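Carbohydrate deacetylase Agd3 (PDB 6NWZ) probably removes N-acetyl groups from galactosaminogalactan, a step required for biofilm formation by Aspergillus fumigatus, and carries bound zinc ions. Local coordinates at residues I254-F258 with L259-I263; N396-Y400 with A401-K405. All blocks are in the same frame, centred on the assembly; numbering follows the deposited sequence.

How the interactions relate
Interactions 1 and 2 both belong to the deacetylase domain of Agd3, one at a metal site and the other at a sugar attachment point. Interaction 1 is the strand end and turn at the zinc site, with two zinc ions 3.5 Å apart, ZN of chain L to ZN of chain M; interaction 2 is the glycosylated start of helix 400-417. Their centres lie about 21 Å apart and their nearest atoms about 13 Å, so they do not touch. The helix itself bridges them: further along it, W413 meets the ring of F258 edge-to-face. In interaction 2, the side chain of A398 lies about 7 Å from that of E394, a ligand of a different zinc from the two of interaction 1.

Interaction 1 of 2, residues I254-F258 with L259-I263; sequences IDDMF and LVTDI. With ZN (zinc ion), chain L; ZN (zinc ion), chain M.
L259 and D256 close a type II beta turn, in which M257 and F258 are the two central residues and the strand 252-257 ends at a metal site. The amide N of L259 donates to D256 O at 3.1 Å, with an N-H...O angle of 154°, and it approaches from above the carbonyl plane. The L259 side chain then folds back over the CA-CB part of the aspartate: CG stands beside its own backbone N (chi1 -67°), which brings CD1 to 4.1 Å from D256 CB. The L259 side chain also touches N305. F258 points away from the segment that follows, its ring meeting W374, while its carbonyl O accepts from R272.

V260 turns away from the preceding strand and rests on T270. T261 turns back, and its methyl CG2 comes within 3.8 Å of D256 OD2, the two side chains crossing at about a right angle; L259 thus covers the stem of D256, while T261 puts a methyl at the carboxylate. Strand 261-262 pairs antiparallel with strand 270-271. The side chain of D262 touches T270, and that of I263 touches F271.

Two consecutive aspartates end strand 252-257, D256 being the first residue of the turn, and each binds a different zinc. D256 completes an Asp-His-His zinc site with H388 and H392, consistent with the metal triad of the CE4-type polysaccharide deacetylases. D255 shares the second zinc with H546, its OD2 lying 2.4 Å from ZN of chain M, and its OD1 forms a salt bridge with R491 that should help fix the rotation of the carboxylate. D256 binds through one oxygen, OD1 at 2.0 Å from ZN of chain L, whereas its OD2 stands 3.4 Å from the same ion.

Interaction 2 of 2, residues N396-Y400 with A401-K405; sequences NNATY and ADVFK. With NAG (2-acetamido-2-deoxy-beta-D-glucopyranose), chain B.
T399 OG1 has two hydrogen-bond partners: the amide N of D402, which donates to it at 3.2 Å, and D349 OD1. The first of these bonds makes T399 the N-cap of helix 400-417. Its chi1 of 58° sets OG1 between the backbone N and the carbonyl carbon, where it can face the first turn. The D402 carboxylate receives L350 N at OD2, so two neighbouring residues, D349 and L350, meet the start of the helix. T399 O takes the amide N of V403, and Y400 O that of F404 at 2.8 Å.

The side chains of Y400 and F404 lie side by side and point the same way, their rings oblique with planes at 34°, and Y400 CZ is 3.6 Å from F404 CD2. K405 bends back to place NZ 2.9 Å from A401 O, above that carbonyl's plane. Ahead of the cap, N397 ND2 is covalently joined to NAG C1, and the sugar is also hydrogen-bonded to T348 OG1.

A398 CB meets V403 CG2 at 3.9 Å. V403 also touches A443, A446 and W447 of helix 441-449, and Y400 separately touches A446, packing the start of helix 400-417 against its neighbour.

Interaction 1 of 2, residues I254-F258 with L259-I263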
loop_
_atom_site.group_PDB
_atom_site.type_symbol
_atom_site.label_atom_id
_atom_site.label_comp_id
_atom_site.label_asym_id
_atom_site.label_seq_id
_atom_site.Cartn_x
_atom_site.Cartn_y
_atom_site.Cartn_z
ATOM N N ILE A 254 1.260 -10.113 13.184
ATOM C CA ILE A 254 0.714 -10.339 14.520
ATOM C C ILE A 254 1.877 -10.283 15.502
ATOM O O ILE A 254 2.667 -11.231 15.600
ATOM C CB ILE A 254 -0.027 -11.675 14.623
ATOM C CG1 ILE A 254 -1.042 -11.822 13.488
ATOM C CG2 ILE A 254 -0.708 -11.790 15.979
ATOM C CD1 ILE A 254 -2.081 -10.735 13.454
ATOM N N ASP A 255 1.977 -9.183 16.245
ATOM C CA ASP A 255 3.046 -9.015 17.216
ATOM C C ASP A 255 2.710 -9.730 18.523
ATOM O O ASP A 255 1.560 -10.097 18.783
ATOM C CB ASP A 255 3.297 -7.531 17.496
ATOM C CG ASP A 255 3.768 -6.758 16.270
ATOM O OD1 ASP A 255 3.976 -7.367 15.198
ATOM O OD2 ASP A 255 3.931 -5.526 16.389
ATOM N N ASP A 256 3.745 -9.938 19.340
ATOM C CA ASP A 256 3.607 -10.357 20.734
ATOM C C ASP A 256 3.170 -11.812 20.880
ATOM O O ASP A 256 2.597 -12.184 21.906
ATOM C CB ASP A 256 2.636 -9.450 21.497
ATOM C CG ASP A 256 3.096 -8.010 21.548
ATOM O OD1 ASP A 256 4.139 -7.687 20.940
ATOM O OD2 ASP A 256 2.413 -7.200 22.209
ATOM N N MET A 257 3.438 -12.654 19.883
ATOM C CA MET A 257 3.086 -14.064 20.008
ATOM C C MET A 257 3.911 -14.727 21.105
ATOM O O MET A 257 5.125 -14.518 21.207
ATOM C CB MET A 257 3.287 -14.799 18.687
ATOM C CG MET A 257 2.850 -16.264 18.717
ATOM S SD MET A 257 1.092 -16.528 19.075
ATOM C CE MET A 257 0.332 -15.615 17.737
ATOM N N PHE A 258 3.230 -15.531 21.923
ATOM C CA PHE A 258 3.684 -16.232 23.120
ATOM C C PHE A 258 3.691 -15.322 24.345
ATOM O O PHE A 258 3.927 -15.812 25.448
ATOM C CB PHE A 258 5.074 -16.884 22.970
ATOM C CG PHE A 258 5.092 -18.071 22.049
ATOM C CD1 PHE A 258 4.859 -19.347 22.537
ATOM C CD2 PHE A 258 5.342 -17.912 20.696
ATOM C CE1 PHE A 258 4.873 -20.440 21.692
ATOM C CE2 PHE A 258 5.358 -19.001 19.848
ATOM C CZ PHE A 258 5.125 -20.264 20.343
ATOM N N LEU A 259 3.431 -14.027 24.201
ATOM C CA LEU A 259 3.373 -13.124 25.339
ATOM C C LEU A 259 1.956 -13.045 25.898
ATOM O O LEU A 259 0.979 -13.432 25.252
ATOM C CB LEU A 259 3.841 -11.719 24.949
ATOM C CG LEU A 259 5.305 -11.501 24.564
ATOM C CD1 LEU A 259 5.576 -10.028 24.293
ATOM C CD2 LEU A 259 6.228 -12.032 25.646
ATOM N N VAL A 260 1.861 -12.527 27.120
ATOM C CA VAL A 260 0.599 -12.155 27.746
ATOM C C VAL A 260 0.496 -10.637 27.714
ATOM O O VAL A 260 1.445 -9.939 28.093
ATOM C CB VAL A 260 0.505 -12.682 29.189
ATOM C CG1 VAL A 260 -0.787 -12.223 29.846
ATOM C CG2 VAL A 260 0.608 -14.194 29.213
ATOM N N THR A 261 -0.640 -10.126 27.256
ATOM C CA THR A 261 -0.858 -8.688 27.181
ATOM C C THR A 261 -2.018 -8.315 28.091
ATOM O O THR A 261 -2.977 -9.080 28.237
ATOM C CB THR A 261 -1.135 -8.221 25.734
ATOM O OG1 THR A 261 -2.372 -8.767 25.275
ATOM C CG2 THR A 261 -0.007 -8.657 24.786
ATOM N N ASP A 262 -1.913 -7.148 28.724
ATOM C CA ASP A 262 -2.969 -6.655 29.595
ATOM C C ASP A 262 -4.089 -6.047 28.759
ATOM O O ASP A 262 -3.851 -5.159 27.935
ATOM C CB ASP A 262 -2.421 -5.621 30.580
ATOM C CG ASP A 262 -1.301 -6.171 31.452
ATOM O OD1 ASP A 262 -1.564 -7.085 32.260
ATOM O OD2 ASP A 262 -0.155 -5.689 31.327
ATOM N N ILE A 263 -5.308 -6.523 28.976
ATOM C CA ILE A 263 -6.464 -6.068 28.214
ATOM C C ILE A 263 -6.909 -4.700 28.718
ATOM O O ILE A 263 -6.739 -4.358 29.896
ATOM C CB ILE A 263 -7.586 -7.121 28.303
ATOM C CG1 ILE A 263 -7.080 -8.450 27.733
ATOM C CG2 ILE A 263 -8.851 -6.659 27.584
ATOM C CD1 ILE A 263 -6.472 -8.327 26.336
HETATM ZN ZN ZN L . 5.226 -6.052 20.651
HETATM ZN ZN ZN M . 3.607 -3.995 18.266
#

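Interaction 2 of 2, residues N396-Y400 with A401-K405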
loop_
_atom_site.group_PDB
_atom_site.type_symbol
_atom_site.label_atom_id
_atom_site.label_comp_id
_atom_site.label_asym_id
_atom_site.label_seq_id
_atom_site.Cartn_x
_atom_site.Cartn_y
_atom_site.Cartn_z
ATOM N N ASN A 396 14.670 1.877 23.448
ATOM C CA ASN A 396 14.934 3.299 23.238
ATOM C C ASN A 396 16.126 3.783 24.054
ATOM O O ASN A 396 16.855 4.680 23.615
ATOM C CB ASN A 396 13.695 4.123 23.585
ATOM C CG ASN A 396 12.689 4.161 22.458
ATOM O OD1 ASN A 396 12.871 3.507 21.433
ATOM N ND2 ASN A 396 11.618 4.926 22.640
ATOM N N ASN A 397 16.338 3.201 25.241
ATOM C CA ASN A 397 17.409 3.599 26.149
ATOM C C ASN A 397 18.221 2.392 26.610
ATOM O O ASN A 397 18.972 2.489 27.586
ATOM C CB ASN A 397 16.830 4.350 27.354
ATOM C CG ASN A 397 17.870 5.172 28.108
ATOM O OD1 ASN A 397 18.972 5.423 27.620
ATOM N ND2 ASN A 397 17.507 5.601 29.312
ATOM N N ALA A 398 18.082 1.256 25.929
ATOM C CA ALA A 398 18.769 0.039 26.322
ATOM C C ALA A 398 20.225 0.068 25.861
ATOM O O ALA A 398 20.639 0.905 25.056
ATOM C CB ALA A 398 18.057 -1.187 25.755
ATOM N N THR A 399 21.003 -0.874 26.384
ATOM C CA THR A 399 22.415 -0.990 26.060
ATOM C C THR A 399 22.625 -1.927 24.876
ATOM O O THR A 399 21.732 -2.676 24.474
ATOM C CB THR A 399 23.196 -1.508 27.262
ATOM O OG1 THR A 399 22.655 -2.775 27.657
ATOM C CG2 THR A 399 23.095 -0.541 28.419
ATOM N N TYR A 400 23.839 -1.886 24.322
ATOM C CA TYR A 400 24.207 -2.854 23.295
ATOM C C TYR A 400 24.116 -4.279 23.830
ATOM O O TYR A 400 23.609 -5.174 23.143
ATOM C CB TYR A 400 25.617 -2.560 22.776
ATOM C CG TYR A 400 26.123 -3.553 21.748
ATOM C CD1 TYR A 400 26.688 -4.762 22.137
ATOM C CD2 TYR A 400 26.043 -3.280 20.390
ATOM C CE1 TYR A 400 27.145 -5.670 21.209
ATOM C CE2 TYR A 400 26.507 -4.185 19.451
ATOM C CZ TYR A 400 27.058 -5.379 19.870
ATOM O OH TYR A 400 27.525 -6.295 18.958
ATOM N N ALA A 401 24.602 -4.508 25.052
ATOM C CA ALA A 401 24.598 -5.855 25.616
ATOM C C ALA A 401 23.182 -6.396 25.761
ATOM O O ALA A 401 22.935 -7.581 25.505
ATOM C CB ALA A 401 25.311 -5.862 26.967
ATOM N N ASP A 402 22.238 -5.551 26.182
ATOM C CA ASP A 402 20.853 -5.996 26.307
ATOM C C ASP A 402 20.274 -6.345 24.942
ATOM O O ASP A 402 19.705 -7.428 24.753
ATOM C CB ASP A 402 20.003 -4.919 26.989
ATOM C CG ASP A 402 20.159 -4.909 28.504
ATOM O OD1 ASP A 402 20.873 -5.780 29.050
ATOM O OD2 ASP A 402 19.558 -4.024 29.152
ATOM N N VAL A 403 20.423 -5.441 23.972
ATOM C CA VAL A 403 19.800 -5.659 22.673
ATOM C C VAL A 403 20.464 -6.815 21.939
ATOM O O VAL A 403 19.794 -7.561 21.215
ATOM C CB VAL A 403 19.831 -4.361 21.847
ATOM C CG1 VAL A 403 19.090 -4.558 20.539
ATOM C CG2 VAL A 403 19.213 -3.221 22.643
ATOM N N PHE A 404 21.777 -6.993 22.117
ATOM C CA PHE A 404 22.462 -8.115 21.478
ATOM C C PHE A 404 21.860 -9.443 21.915
ATOM O O PHE A 404 21.673 -10.349 21.095
ATOM C CB PHE A 404 23.956 -8.078 21.800
ATOM C CG PHE A 404 24.773 -9.065 21.005
ATOM C CD1 PHE A 404 24.846 -10.398 21.383
ATOM C CD2 PHE A 404 25.469 -8.657 19.880
ATOM C CE1 PHE A 404 25.592 -11.303 20.651
ATOM C CE2 PHE A 404 26.217 -9.558 19.148
ATOM C CZ PHE A 404 26.279 -10.881 19.533
ATOM N N LYS A 405 21.558 -9.577 23.207
ATOM C CA LYS A 405 20.900 -10.782 23.689
ATOM C C LYS A 405 19.431 -10.829 23.283
ATOM O O LYS A 405 18.890 -11.918 23.064
ATOM C CB LYS A 405 21.052 -10.885 25.209
ATOM C CG LYS A 405 22.499 -11.067 25.653
ATOM C CD LYS A 405 22.611 -11.432 27.124
ATOM C CE LYS A 405 22.422 -10.220 28.021
ATOM N NZ LYS A 405 23.514 -9.214 27.882
HETATM C C1 NAG B . 18.354 6.388 30.166
HETATM C C2 NAG B . 17.469 7.192 31.129
HETATM C C3 NAG B . 18.324 7.930 32.156
HETATM C C4 NAG B . 19.264 6.963 32.861
HETATM C C5 NAG B . 20.103 6.228 31.821
HETATM C C6 NAG B . 21.030 5.195 32.419
HETATM C C7 NAG B . 15.379 7.847 30.019
HETATM C C8 NAG B . 14.659 8.932 29.276
HETATM N N2 NAG B . 16.630 8.128 30.399
HETATM O O3 NAG B . 17.476 8.570 33.103
HETATM O O4 NAG B . 20.120 7.679 33.745
HETATM O O5 NAG B . 19.234 5.533 30.914
HETATM O O6 NAG B . 20.346 4.342 33.325
HETATM O O7 NAG B . 14.854 6.765 30.263
#